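Local coordinates for protein glycosyltransferase (Streptomyces halstedii, PDB 3WAD) that belongs to the GT-B clan of glycosyltransferases, built from two Rossmann-like domains that each carry a parallel beta sheet, at residues D268-I276 with L367-R377; A221-F229 with Y396-T405. All coordinates share one frame; numbering follows the deposited sequence.

Interaction 1. Residues D268-I276 with L367-R377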
ATOM      1  N   ASP B 268     -29.832   2.416  27.368  1.00 45.69           N
ATOM      2  CA  ASP B 268     -31.059   3.013  26.836  1.00 44.87           C
ATOM      3  C   ASP B 268     -30.905   3.385  25.365  1.00 43.86           C
ATOM      4  O   ASP B 268     -31.762   3.069  24.547  1.00 42.92           O
ATOM      5  CB  ASP B 268     -31.401   4.283  27.595  1.00 45.07           C
ATOM      6  CG  ASP B 268     -31.863   4.024  29.008  1.00 47.60           C
ATOM      7  OD1 ASP B 268     -32.190   2.839  29.306  1.00 49.14           O
ATOM      8  OD2 ASP B 268     -31.873   5.006  29.804  1.00 48.23           O
ATOM      9  N   PHE B 269     -29.821   4.094  25.049  1.00 43.53           N
ATOM     10  CA  PHE B 269     -29.474   4.417  23.657  1.00 42.63           C
ATOM     11  C   PHE B 269     -29.309   3.193  22.823  1.00 41.77           C
ATOM     12  O   PHE B 269     -29.843   3.126  21.737  1.00 42.99           O
ATOM     13  CB  PHE B 269     -28.188   5.218  23.606  1.00 43.55           C
ATOM     14  CG  PHE B 269     -28.408   6.686  23.730  1.00 43.19           C
ATOM     15  CD1 PHE B 269     -28.004   7.360  24.871  1.00 39.11           C
ATOM     16  CD2 PHE B 269     -29.045   7.401  22.687  1.00 43.00           C
ATOM     17  CE1 PHE B 269     -28.220   8.748  25.006  1.00 39.78           C
ATOM     18  CE2 PHE B 269     -29.296   8.793  22.813  1.00 42.52           C
ATOM     19  CZ  PHE B 269     -28.867   9.466  23.978  1.00 40.22           C
ATOM     20  N   VAL B 270     -28.614   2.187  23.335  1.00 40.93           N
ATOM     21  CA  VAL B 270     -28.427   0.962  22.545  1.00 40.27           C
ATOM     22  C   VAL B 270     -29.698   0.123  22.353  1.00 40.10           C
ATOM     23  O   VAL B 270     -29.949  -0.438  21.256  1.00 40.00           O
ATOM     24  CB  VAL B 270     -27.294   0.100  23.120  1.00 39.96           C
ATOM     25  CG1 VAL B 270     -27.213  -1.182  22.387  1.00 41.21           C
ATOM     26  CG2 VAL B 270     -25.984   0.853  22.967  1.00 40.67           C
ATOM     27  N   ASN B 271     -30.518   0.041  23.405  1.00 40.03           N
ATOM     28  CA  ASN B 271     -31.806  -0.685  23.299  1.00 39.94           C
ATOM     29  C   ASN B 271     -32.731  -0.057  22.281  1.00 39.23           C
ATOM     30  O   ASN B 271     -33.334  -0.778  21.471  1.00 39.66           O
ATOM     31  CB  ASN B 271     -32.495  -0.818  24.685  1.00 40.67           C
ATOM     32  CG  ASN B 271     -31.705  -1.680  25.644  1.00 42.39           C
ATOM     33  OD1 ASN B 271     -31.386  -1.245  26.740  1.00 48.16           O
ATOM     34  ND2 ASN B 271     -31.354  -2.894  25.235  1.00 39.65           N
ATOM     35  N   ALA B 272     -32.821   1.278  22.266  1.00 38.48           N
ATOM     36  CA  ALA B 272     -33.692   1.959  21.290  1.00 38.21           C
ATOM     37  C   ALA B 272     -33.206   1.788  19.845  1.00 39.39           C
ATOM     38  O   ALA B 272     -33.959   1.372  18.934  1.00 39.56           O
ATOM     39  CB  ALA B 272     -33.828   3.408  21.617  1.00 37.90           C
ATOM     40  N   VAL B 273     -31.932   2.114  19.646  1.00 40.06           N
ATOM     41  CA  VAL B 273     -31.283   1.999  18.367  1.00 39.89           C
ATOM     42  C   VAL B 273     -31.411   0.576  17.831  1.00 38.82           C
ATOM     43  O   VAL B 273     -31.716   0.385  16.640  1.00 37.44           O
ATOM     44  CB  VAL B 273     -29.807   2.448  18.478  1.00 40.16           C
ATOM     45  CG1 VAL B 273     -29.159   2.316  17.172  1.00 42.83           C
ATOM     46  CG2 VAL B 273     -29.759   3.902  18.905  1.00 43.46           C
ATOM     47  N   ALA B 274     -31.277  -0.429  18.698  1.00 37.95           N
ATOM     48  CA  ALA B 274     -31.466  -1.811  18.226  1.00 37.70           C
ATOM     49  C   ALA B 274     -32.932  -2.218  17.913  1.00 38.16           C
ATOM     50  O   ALA B 274     -33.193  -3.244  17.299  1.00 36.64           O
ATOM     51  CB  ALA B 274     -30.824  -2.805  19.214  1.00 38.06           C
ATOM     52  N   ASP B 275     -33.899  -1.412  18.326  1.00 38.89           N
ATOM     53  CA  ASP B 275     -35.304  -1.836  18.216  1.00 39.67           C
ATOM     54  C   ASP B 275     -35.847  -1.552  16.807  1.00 40.04           C
ATOM     55  O   ASP B 275     -36.699  -0.709  16.589  1.00 41.00           O
ATOM     56  CB  ASP B 275     -36.102  -1.201  19.363  1.00 38.62           C
ATOM     57  CG  ASP B 275     -37.550  -1.659  19.418  1.00 39.79           C
ATOM     58  OD1 ASP B 275     -37.861  -2.778  18.913  1.00 37.91           O
ATOM     59  OD2 ASP B 275     -38.373  -0.835  19.916  1.00 37.78           O
ATOM     60  N   ILE B 276     -35.312  -2.274  15.833  1.00 41.23           N
ATOM     61  CA  ILE B 276     -35.531  -1.997  14.434  1.00 41.18           C
ATOM     62  C   ILE B 276     -35.489  -3.309  13.669  1.00 42.43           C
ATOM     63  O   ILE B 276     -35.002  -4.311  14.148  1.00 43.56           O
ATOM     64  CB  ILE B 276     -34.371  -1.060  13.883  1.00 42.28           C
ATOM     65  CG1 ILE B 276     -33.011  -1.797  13.921  1.00 40.33           C
ATOM     66  CG2 ILE B 276     -34.314   0.262  14.693  1.00 37.06           C
ATOM     67  CD1 ILE B 276     -32.174  -1.589  12.715  1.00 42.24           C
ATOM     68  N   LEU B 367     -30.309  14.848  20.909  1.00 42.45           N
ATOM     69  CA  LEU B 367     -30.143  13.430  20.900  1.00 41.55           C
ATOM     70  C   LEU B 367     -31.066  12.815  21.936  1.00 41.34           C
ATOM     71  O   LEU B 367     -30.920  13.118  23.092  1.00 40.24           O
ATOM     72  CB  LEU B 367     -28.712  13.195  21.346  1.00 42.14           C
ATOM     73  CG  LEU B 367     -27.978  11.952  20.979  1.00 42.94           C
ATOM     74  CD1 LEU B 367     -28.326  11.613  19.547  1.00 40.60           C
ATOM     75  CD2 LEU B 367     -26.479  12.317  21.171  1.00 41.61           C
ATOM     76  N   THR B 368     -32.039  12.000  21.521  1.00 42.07           N
ATOM     77  CA  THR B 368     -32.722  11.080  22.438  1.00 42.27           C
ATOM     78  C   THR B 368     -32.661   9.667  21.851  1.00 42.27           C
ATOM     79  O   THR B 368     -32.507   9.499  20.629  1.00 41.87           O
ATOM     80  CB  THR B 368     -34.199  11.497  22.752  1.00 42.28           C
ATOM     81  OG1 THR B 368     -35.016  11.425  21.576  1.00 43.23           O
ATOM     82  CG2 THR B 368     -34.243  12.896  23.221  1.00 42.57           C
ATOM     83  N   PRO B 369     -32.815   8.627  22.700  1.00 42.07           N
ATOM     84  CA  PRO B 369     -32.828   7.249  22.122  1.00 41.18           C
ATOM     85  C   PRO B 369     -33.945   7.092  21.089  1.00 40.79           C
ATOM     86  O   PRO B 369     -33.737   6.572  19.966  1.00 39.29           O
ATOM     87  CB  PRO B 369     -33.039   6.367  23.348  1.00 41.75           C
ATOM     88  CG  PRO B 369     -32.440   7.152  24.473  1.00 41.10           C
ATOM     89  CD  PRO B 369     -32.739   8.608  24.169  1.00 42.04           C
ATOM     90  N   ASP B 370     -35.101   7.643  21.438  1.00 39.82           N
ATOM     91  CA  ASP B 370     -36.262   7.538  20.604  1.00 40.17           C
ATOM     92  C   ASP B 370     -36.098   8.224  19.251  1.00 38.53           C
ATOM     93  O   ASP B 370     -36.513   7.649  18.231  1.00 37.54           O
ATOM     94  CB  ASP B 370     -37.487   8.085  21.331  1.00 41.29           C
ATOM     95  CG  ASP B 370     -38.063   7.091  22.334  1.00 44.24           C
ATOM     96  OD1 ASP B 370     -37.380   6.104  22.703  1.00 43.77           O
ATOM     97  OD2 ASP B 370     -39.225   7.326  22.763  1.00 51.11           O
ATOM     98  N   ARG B 371     -35.513   9.427  19.263  1.00 38.05           N
ATOM     99  CA  ARG B 371     -35.163  10.150  18.031  1.00 38.59           C
ATOM    100  C   ARG B 371     -34.227   9.387  17.110  1.00 36.33           C
ATOM    101  O   ARG B 371     -34.513   9.301  15.901  1.00 38.27           O
ATOM    102  CB  ARG B 371     -34.621  11.540  18.314  1.00 38.93           C
ATOM    103  CG  ARG B 371     -35.711  12.428  18.741  1.00 44.39           C
ATOM    104  CD  ARG B 371     -35.263  13.869  18.903  1.00 53.64           C
ATOM    105  NE  ARG B 371     -35.829  14.389  20.150  1.00 61.81           N
ATOM    106  CZ  ARG B 371     -35.634  15.612  20.664  1.00 64.02           C
ATOM    107  NH1 ARG B 371     -34.875  16.512  20.039  1.00 64.59           N
ATOM    108  NH2 ARG B 371     -36.218  15.940  21.827  1.00 66.83           N
ATOM    109  N   LEU B 372     -33.163   8.798  17.640  1.00 36.39           N
ATOM    110  CA  LEU B 372     -32.274   7.949  16.795  1.00 36.38           C
ATOM    111  C   LEU B 372     -32.999   6.753  16.208  1.00 35.96           C
ATOM    112  O   LEU B 372     -32.913   6.482  15.016  1.00 36.63           O
ATOM    113  CB  LEU B 372     -31.108   7.398  17.580  1.00 36.11           C
ATOM    114  CG  LEU B 372     -29.881   8.223  17.882  1.00 38.17           C
ATOM    115  CD1 LEU B 372     -28.856   7.287  18.642  1.00 36.82           C
ATOM    116  CD2 LEU B 372     -29.262   8.901  16.611  1.00 35.23           C
ATOM    117  N   ARG B 373     -33.725   6.019  17.052  1.00 35.02           N
ATOM    118  CA  ARG B 373     -34.413   4.840  16.592  1.00 34.16           C
ATOM    119  C   ARG B 373     -35.388   5.177  15.461  1.00 33.97           C
ATOM    120  O   ARG B 373     -35.398   4.521  14.342  1.00 33.75           O
ATOM    121  CB  ARG B 373     -35.110   4.203  17.795  1.00 34.36           C
ATOM    122  CG  ARG B 373     -35.900   3.007  17.497  1.00 36.31           C
ATOM    123  CD  ARG B 373     -37.008   2.858  18.566  1.00 40.96           C
ATOM    124  NE  ARG B 373     -38.043   3.888  18.452  1.00 38.77           N
ATOM    125  CZ  ARG B 373     -38.876   4.239  19.441  1.00 40.86           C
ATOM    126  NH1 ARG B 373     -38.824   3.639  20.641  1.00 38.65           N
ATOM    127  NH2 ARG B 373     -39.781   5.196  19.217  1.00 38.12           N
ATOM    128  N   ASP B 374     -36.177   6.239  15.689  1.00 34.33           N
ATOM    129  CA  ASP B 374     -37.181   6.644  14.689  1.00 34.27           C
ATOM    130  C   ASP B 374     -36.522   7.001  13.375  1.00 33.43           C
ATOM    131  O   ASP B 374     -36.970   6.577  12.309  1.00 33.74           O
ATOM    132  CB  ASP B 374     -38.026   7.816  15.177  1.00 33.77           C
ATOM    133  CG  ASP B 374     -38.979   7.406  16.283  1.00 39.08           C
ATOM    134  OD1 ASP B 374     -39.159   6.178  16.466  1.00 36.16           O
ATOM    135  OD2 ASP B 374     -39.492   8.329  16.998  1.00 43.57           O
ATOM    136  N   GLN B 375     -35.441   7.781  13.428  1.00 33.69           N
ATOM    137  CA  GLN B 375     -34.690   8.092  12.183  1.00 31.82           C
ATOM    138  C   GLN B 375     -34.173   6.813  11.501  1.00 31.81           C
ATOM    139  O   GLN B 375     -34.348   6.616  10.290  1.00 31.78           O
ATOM    140  CB  GLN B 375     -33.594   9.084  12.522  1.00 31.35           C
ATOM    141  CG  GLN B 375     -34.125  10.469  12.828  1.00 32.09           C
ATOM    142  CD  GLN B 375     -32.993  11.511  12.978  1.00 36.42           C
ATOM    143  OE1 GLN B 375     -31.936  11.220  13.504  1.00 39.32           O
ATOM    144  NE2 GLN B 375     -33.218  12.696  12.515  1.00 34.83           N
ATOM    145  N   LEU B 376     -33.566   5.921  12.281  1.00 32.41           N
ATOM    146  CA  LEU B 376     -33.046   4.677  11.738  1.00 32.81           C
ATOM    147  C   LEU B 376     -34.125   3.841  11.077  1.00 34.84           C
ATOM    148  O   LEU B 376     -33.900   3.269   9.983  1.00 35.05           O
ATOM    149  CB  LEU B 376     -32.315   3.844  12.807  1.00 33.71           C
ATOM    150  CG  LEU B 376     -31.490   2.644  12.275  1.00 33.17           C
ATOM    151  CD1 LEU B 376     -30.590   3.077  11.132  1.00 32.00           C
ATOM    152  CD2 LEU B 376     -30.667   1.982  13.365  1.00 34.80           C
ATOM    153  N   ARG B 377     -35.305   3.782  11.731  1.00 35.60           N
ATOM    154  CA  ARG B 377     -36.421   3.071  11.209  1.00 34.81           C
ATOM    155  C   ARG B 377     -36.839   3.674   9.861  1.00 34.25           C
ATOM    156  O   ARG B 377     -37.158   2.932   8.956  1.00 35.09           O
ATOM    157  CB  ARG B 377     -37.560   3.062  12.236  1.00 36.09           C
ATOM    158  CG  ARG B 377     -37.338   2.103  13.374  1.00 37.48           C
ATOM    159  CD  ARG B 377     -38.654   1.846  14.120  1.00 42.83           C
ATOM    160  NE  ARG B 377     -38.547   1.847  15.590  1.00 46.89           N
ATOM    161  CZ  ARG B 377     -39.349   1.148  16.400  1.00 50.90           C
ATOM    162  NH1 ARG B 377     -40.271   0.334  15.911  1.00 56.24           N
ATOM    163  NH2 ARG B 377     -39.210   1.197  17.703  1.00 49.93           N
TER
HETATM  164  O   HOH W   1     -37.751   1.240  21.433  1.00 34.20           O
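Pro-369, in the first turn of its helix, lays its ring over one face of the Phe-269 phenyl, with CG 4.0 Å from the ring centroid in a CH-pi contact. Helices 268-274 and 369-377 run nearly parallel, their axes 22° apart and 7.9 Å at closest approach, and the interface between them is apolar. Ala-272 CB meets Pro-369 CB at 3.5 Å. Val-273 splits its branches: CG2, anti to the carbonyl carbon, touches Leu-372 CD1 at 3.5 Å, while CG1 faces Leu-376 CD2. That same CD2 lies 3.9 Å from Ile-276 CD1, and Leu-376 continues inward to Val-248 and Ala-316 of the second domain's sheet.

The outer side is polar and looser. Asp-275 OD2 accepts from a water that in turn accepts from Arg-373 NH1, and the same oxygen is modelled in a salt bridge with Arg-377, whose NH2 is less surely placed. Arg-373 also grips Asp-374 OD1 side-on through NE and NH2, both nitrogens meeting the oxygen in the guanidinium plane. Apolar packing therefore joins the helices, Leu-372 and Leu-376 on the sheet side, whereas charged side chains and a water link the Asp-275 turn to the second helix at the solvent margin, probably more adaptably.

Interaction 2. Residues A221-F229 with Y396-T405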
ATOM      1  N   ALA B 221      -9.396  23.699  -7.582  1.00 38.39           N
ATOM      2  CA  ALA B 221      -9.066  22.550  -6.720  1.00 35.73           C
ATOM      3  C   ALA B 221      -9.180  21.398  -7.649  1.00 34.95           C
ATOM      4  O   ALA B 221     -10.150  21.335  -8.404  1.00 35.76           O
ATOM      5  CB  ALA B 221     -10.121  22.351  -5.612  1.00 35.33           C
ATOM      6  N   LEU B 222      -8.255  20.458  -7.579  1.00 32.71           N
ATOM      7  CA  LEU B 222      -8.416  19.221  -8.328  1.00 30.87           C
ATOM      8  C   LEU B 222      -9.394  18.430  -7.473  1.00 31.01           C
ATOM      9  O   LEU B 222      -9.325  18.479  -6.238  1.00 28.91           O
ATOM     10  CB  LEU B 222      -7.079  18.494  -8.374  1.00 31.30           C
ATOM     11  CG  LEU B 222      -5.957  19.184  -9.163  1.00 33.33           C
ATOM     12  CD1 LEU B 222      -4.650  18.509  -8.796  1.00 32.92           C
ATOM     13  CD2 LEU B 222      -6.282  18.921 -10.621  1.00 32.25           C
ATOM     14  N   SER B 223     -10.315  17.739  -8.125  1.00 30.13           N
ATOM     15  CA  SER B 223     -11.153  16.803  -7.454  1.00 31.01           C
ATOM     16  C   SER B 223     -10.756  15.400  -7.840  1.00 30.56           C
ATOM     17  O   SER B 223      -9.909  15.187  -8.754  1.00 30.53           O
ATOM     18  CB  SER B 223     -12.623  17.091  -7.746  1.00 32.51           C
ATOM     19  OG  SER B 223     -12.915  16.862  -9.121  1.00 35.35           O
ATOM     20  N   MET B 224     -11.332  14.455  -7.119  1.00 28.88           N
ATOM     21  CA  MET B 224     -10.845  13.089  -7.109  1.00 29.08           C
ATOM     22  C   MET B 224     -11.938  12.179  -6.539  1.00 26.85           C
ATOM     23  O   MET B 224     -12.759  12.605  -5.754  1.00 27.19           O
ATOM     24  CB  MET B 224      -9.527  13.017  -6.349  1.00 29.44           C
ATOM     25  CG  MET B 224      -9.235  11.711  -5.713  1.00 30.39           C
ATOM     26  SD  MET B 224      -7.733  11.812  -4.800  1.00 32.86           S
ATOM     27  CE  MET B 224      -8.228  12.887  -3.441  1.00 29.77           C
ATOM     28  N   ARG B 225     -12.026  10.979  -7.084  1.00 26.17           N
ATOM     29  CA  ARG B 225     -12.849   9.920  -6.534  1.00 24.24           C
ATOM     30  C   ARG B 225     -12.066   9.351  -5.315  1.00 24.51           C
ATOM     31  O   ARG B 225     -11.426   8.296  -5.383  1.00 25.78           O
ATOM     32  CB  ARG B 225     -13.059   8.850  -7.592  1.00 22.95           C
ATOM     33  CG  ARG B 225     -14.085   7.770  -7.197  1.00 22.73           C
ATOM     34  CD  ARG B 225     -14.366   6.832  -8.309  1.00 26.82           C
ATOM     35  NE  ARG B 225     -13.135   6.076  -8.658  1.00 27.10           N
ATOM     36  CZ  ARG B 225     -12.884   5.507  -9.832  1.00 35.22           C
ATOM     37  NH1 ARG B 225     -13.760   5.623 -10.831  1.00 28.51           N
ATOM     38  NH2 ARG B 225     -11.740   4.848 -10.025  1.00 33.34           N
ATOM     39  N   HIS B 226     -12.198  10.039  -4.189  1.00 23.42           N
ATOM     40  CA  HIS B 226     -11.453   9.754  -2.977  1.00 23.40           C
ATOM     41  C   HIS B 226     -11.630   8.347  -2.499  1.00 21.09           C
ATOM     42  O   HIS B 226     -12.725   7.893  -2.248  1.00 21.04           O
ATOM     43  CB  HIS B 226     -11.834  10.771  -1.876  1.00 22.20           C
ATOM     44  CG  HIS B 226     -11.026  10.645  -0.627  1.00 25.20           C
ATOM     45  ND1 HIS B 226      -9.651  10.483  -0.637  1.00 24.43           N
ATOM     46  CD2 HIS B 226     -11.412  10.624   0.679  1.00 24.30           C
ATOM     47  CE1 HIS B 226      -9.219  10.433   0.615  1.00 28.95           C
ATOM     48  NE2 HIS B 226     -10.266  10.503   1.427  1.00 26.49           N
ATOM     49  N   LEU B 227     -10.519   7.649  -2.378  1.00 22.31           N
ATOM     50  CA  LEU B 227     -10.572   6.283  -1.842  1.00 24.49           C
ATOM     51  C   LEU B 227     -10.327   6.337  -0.251  1.00 24.54           C
ATOM     52  O   LEU B 227      -9.314   6.893   0.211  1.00 24.63           O
ATOM     53  CB  LEU B 227      -9.642   5.319  -2.611  1.00 25.33           C
ATOM     54  CG  LEU B 227      -9.924   3.808  -2.514  1.00 26.42           C
ATOM     55  CD1 LEU B 227      -8.960   3.114  -3.426  1.00 28.95           C
ATOM     56  CD2 LEU B 227      -9.543   3.371  -1.053  1.00 34.33           C
ATOM     57  N   PRO B 228     -11.340   5.887   0.552  1.00 25.16           N
ATOM     58  CA  PRO B 228     -11.275   5.870   2.033  1.00 25.99           C
ATOM     59  C   PRO B 228     -10.449   4.717   2.482  1.00 25.66           C
ATOM     60  O   PRO B 228     -10.853   3.583   2.324  1.00 29.24           O
ATOM     61  CB  PRO B 228     -12.731   5.684   2.470  1.00 24.86           C
ATOM     62  CG  PRO B 228     -13.507   5.278   1.338  1.00 27.98           C
ATOM     63  CD  PRO B 228     -12.625   5.390   0.045  1.00 24.29           C
ATOM     64  N   PHE B 229      -9.221   4.980   2.914  1.00 26.62           N
ATOM     65  CA  PHE B 229      -8.358   3.887   3.385  1.00 25.51           C
ATOM     66  C   PHE B 229      -8.767   3.630   4.836  1.00 26.28           C
ATOM     67  O   PHE B 229      -8.626   4.538   5.699  1.00 25.38           O
ATOM     68  CB  PHE B 229      -6.858   4.265   3.330  1.00 24.43           C
ATOM     69  CG  PHE B 229      -5.928   3.185   3.894  1.00 23.47           C
ATOM     70  CD1 PHE B 229      -5.959   1.913   3.378  1.00 20.44           C
ATOM     71  CD2 PHE B 229      -5.017   3.484   4.909  1.00 21.59           C
ATOM     72  CE1 PHE B 229      -5.120   0.913   3.863  1.00 18.12           C
ATOM     73  CE2 PHE B 229      -4.171   2.497   5.422  1.00 20.72           C
ATOM     74  CZ  PHE B 229      -4.230   1.178   4.887  1.00 19.89           C
ATOM     75  N   TYR B 396     -20.132  10.097  -7.509  1.00 30.26           N
ATOM     76  CA  TYR B 396     -18.793   9.856  -6.976  1.00 27.09           C
ATOM     77  C   TYR B 396     -18.029   8.904  -7.928  1.00 26.85           C
ATOM     78  O   TYR B 396     -16.837   9.125  -8.216  1.00 27.35           O
ATOM     79  CB  TYR B 396     -18.947   9.248  -5.566  1.00 26.56           C
ATOM     80  CG  TYR B 396     -17.723   8.472  -5.057  1.00 25.47           C
ATOM     81  CD1 TYR B 396     -16.740   9.093  -4.295  1.00 25.34           C
ATOM     82  CD2 TYR B 396     -17.605   7.142  -5.294  1.00 23.75           C
ATOM     83  CE1 TYR B 396     -15.602   8.363  -3.800  1.00 26.18           C
ATOM     84  CE2 TYR B 396     -16.499   6.407  -4.808  1.00 26.64           C
ATOM     85  CZ  TYR B 396     -15.532   7.015  -4.072  1.00 25.85           C
ATOM     86  OH  TYR B 396     -14.478   6.268  -3.585  1.00 26.48           O
ATOM     87  N   ASP B 397     -18.665   7.837  -8.374  1.00 25.84           N
ATOM     88  CA  ASP B 397     -17.972   6.880  -9.291  1.00 29.49           C
ATOM     89  C   ASP B 397     -17.394   7.551 -10.535  1.00 29.46           C
ATOM     90  O   ASP B 397     -16.436   7.056 -11.128  1.00 30.21           O
ATOM     91  CB  ASP B 397     -18.881   5.724  -9.753  1.00 28.39           C
ATOM     92  CG  ASP B 397     -19.148   4.669  -8.632  1.00 35.86           C
ATOM     93  OD1 ASP B 397     -18.337   4.557  -7.656  1.00 38.79           O
ATOM     94  OD2 ASP B 397     -20.203   3.962  -8.708  1.00 37.14           O
ATOM     95  N   ALA B 398     -17.998   8.667 -10.908  1.00 30.99           N
ATOM     96  CA  ALA B 398     -17.692   9.431 -12.131  1.00 32.07           C
ATOM     97  C   ALA B 398     -16.661  10.481 -11.871  1.00 32.53           C
ATOM     98  O   ALA B 398     -16.250  11.166 -12.810  1.00 32.53           O
ATOM     99  CB  ALA B 398     -19.003  10.096 -12.679  1.00 31.50           C
ATOM    100  N   LEU B 399     -16.236  10.667 -10.604  1.00 30.10           N
ATOM    101  CA  LEU B 399     -15.125  11.591 -10.366  1.00 29.23           C
ATOM    102  C   LEU B 399     -13.761  11.094 -10.877  1.00 27.97           C
ATOM    103  O   LEU B 399     -13.577   9.925 -11.143  1.00 28.17           O
ATOM    104  CB  LEU B 399     -15.027  11.969  -8.864  1.00 29.65           C
ATOM    105  CG  LEU B 399     -16.176  12.778  -8.286  1.00 30.87           C
ATOM    106  CD1 LEU B 399     -16.014  12.831  -6.697  1.00 25.75           C
ATOM    107  CD2 LEU B 399     -16.071  14.183  -8.878  1.00 26.65           C
ATOM    108  N   PRO B 400     -12.754  11.967 -10.954  1.00 27.92           N
ATOM    109  CA  PRO B 400     -11.569  11.385 -11.591  1.00 27.68           C
ATOM    110  C   PRO B 400     -10.882  10.290 -10.733  1.00 28.65           C
ATOM    111  O   PRO B 400     -10.703  10.442  -9.507  1.00 28.40           O
ATOM    112  CB  PRO B 400     -10.650  12.555 -11.831  1.00 27.36           C
ATOM    113  CG  PRO B 400     -11.451  13.823 -11.557  1.00 28.02           C
ATOM    114  CD  PRO B 400     -12.682  13.425 -10.778  1.00 28.64           C
ATOM    115  N   SER B 401     -10.568   9.188 -11.398  1.00 27.32           N
ATOM    116  CA  SER B 401      -9.991   8.022 -10.820  1.00 29.07           C
ATOM    117  C   SER B 401      -8.654   8.405 -10.211  1.00 27.42           C
ATOM    118  O   SER B 401      -8.100   9.457 -10.539  1.00 28.57           O
ATOM    119  CB  SER B 401      -9.774   6.987 -11.930  1.00 28.21           C
ATOM    120  OG  SER B 401      -8.576   7.313 -12.591  1.00 31.03           O
ATOM    121  N   LEU B 402      -8.080   7.563  -9.349  1.00 27.37           N
ATOM    122  CA  LEU B 402      -6.735   7.913  -8.859  1.00 26.04           C
ATOM    123  C   LEU B 402      -5.660   7.957  -9.975  1.00 27.11           C
ATOM    124  O   LEU B 402      -4.761   8.792  -9.927  1.00 23.78           O
ATOM    125  CB  LEU B 402      -6.271   6.989  -7.687  1.00 28.00           C
ATOM    126  CG  LEU B 402      -6.548   7.406  -6.220  1.00 27.48           C
ATOM    127  CD1 LEU B 402      -7.713   8.307  -6.159  1.00 28.07           C
ATOM    128  CD2 LEU B 402      -6.885   6.139  -5.438  1.00 29.15           C
ATOM    129  N   THR B 403      -5.720   7.028 -10.933  1.00 29.52           N
ATOM    130  CA  THR B 403      -4.813   7.058 -12.087  1.00 32.32           C
ATOM    131  C   THR B 403      -4.906   8.407 -12.877  1.00 31.39           C
ATOM    132  O   THR B 403      -3.901   9.082 -13.028  1.00 30.98           O
ATOM    133  CB  THR B 403      -5.121   5.899 -13.015  1.00 34.15           C
ATOM    134  OG1 THR B 403      -5.059   4.695 -12.240  1.00 41.19           O
ATOM    135  CG2 THR B 403      -4.076   5.805 -14.079  1.00 35.72           C
ATOM    136  N   GLU B 404      -6.114   8.848 -13.244  1.00 31.68           N
ATOM    137  CA  GLU B 404      -6.290  10.207 -13.795  1.00 31.65           C
ATOM    138  C   GLU B 404      -5.687  11.313 -12.902  1.00 31.11           C
ATOM    139  O   GLU B 404      -5.163  12.344 -13.370  1.00 29.91           O
ATOM    140  CB  GLU B 404      -7.770  10.530 -13.883  1.00 32.49           C
ATOM    141  CG  GLU B 404      -8.595   9.861 -14.923  1.00 37.72           C
ATOM    142  CD  GLU B 404     -10.021  10.441 -14.936  1.00 43.23           C
ATOM    143  OE1 GLU B 404     -10.211  11.724 -15.124  1.00 44.08           O
ATOM    144  OE2 GLU B 404     -10.939   9.613 -14.732  1.00 42.77           O
ATOM    145  N   THR B 405      -5.799  11.140 -11.576  1.00 30.39           N
ATOM    146  CA  THR B 405      -5.291  12.159 -10.651  1.00 27.39           C
ATOM    147  C   THR B 405      -3.769  12.196 -10.607  1.00 27.78           C
ATOM    148  O   THR B 405      -3.147  13.287 -10.488  1.00 27.98           O
ATOM    149  CB  THR B 405      -5.841  11.938  -9.198  1.00 27.89           C
ATOM    150  OG1 THR B 405      -7.292  11.972  -9.255  1.00 26.74           O
ATOM    151  CG2 THR B 405      -5.315  12.998  -8.350  1.00 22.98           C
TER
HETATM  152  O   HOH W   2      -7.730  14.554 -10.269  1.00 32.36           O
HETATM  153  O   HOH W   3      -9.603   5.206  -8.524  1.00 24.05           O
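Ser-223 begins the contact, its carbonyl oxygen 3.5 Å from Pro-400 CG. A water donates both to this oxygen and to Thr-405 OG1, joining the residues after strand 221-222 to the first turn of helix 402-415. Thr-405 OG1 itself donates to Ser-401 O, while the Thr-405 amide reaches that oxygen from the opposite face of its plane. The CB of Met-224 points away from 396-405, yet Met-224 CG still lies 3.8 Å from Leu-402 CD1, and the backbone CA approaches Pro-400 O in a CA-H...O contact.

Arg-225 covers the most ground. Its amide donates to Pro-400 O at 2.8 Å, almost straight at 174°. With CG anti to the backbone N (chi1 -172°), the chain extends over the Tyr-396 ring, and CG stands 3.7 Å from the ring centroid in a CH-pi contact. A bend at chi3 then brings NH1 to Asp-397 O, 3.1 Å away and in the guanidinium plane. One guanidinium face lies against Ser-401 CA, and NH2 donates to a water that also receives the Leu-402 amide.

His-226 contributes its carbonyl oxygen, which accepts from Tyr-396 OH at 2.7 Å; the hydroxyl sits above the carbonyl plane, although His-226 O itself lies at the edge of the phenol ring, in its plane. Leu-227 CB then packs at 4.0 Å against Leu-402 CD2, the other branch of the leucine that meets Met-224.

Within 396-405, Ser-401 and Glu-404 form a capping box that starts helix 402-415. This return is characteristic of the GT-B fold, in which the C-terminal helix passes back from the second Rossmann-like domain to pack against the first.

From the N terminus, the chain builds the first parallel sheet and reaches its edge strand 221-222, where the earlier half of interaction 2 begins. It then enters the second sheet through strand 247-251, and helix 266-274 supplies the first half of interaction 1. Strands 279-283 to 359-361 follow before helix 369-381 returns to that helix, closing a loop of 90 residues within the second domain. Helix 384-397 comes next, and its end, with the start of helix 402-415, closes the longer loop of interaction 2 around the shorter one. The centres of the two contacts lie about 35 Å apart: interaction 1 joins helices of one domain, interaction 2 joins the two domains.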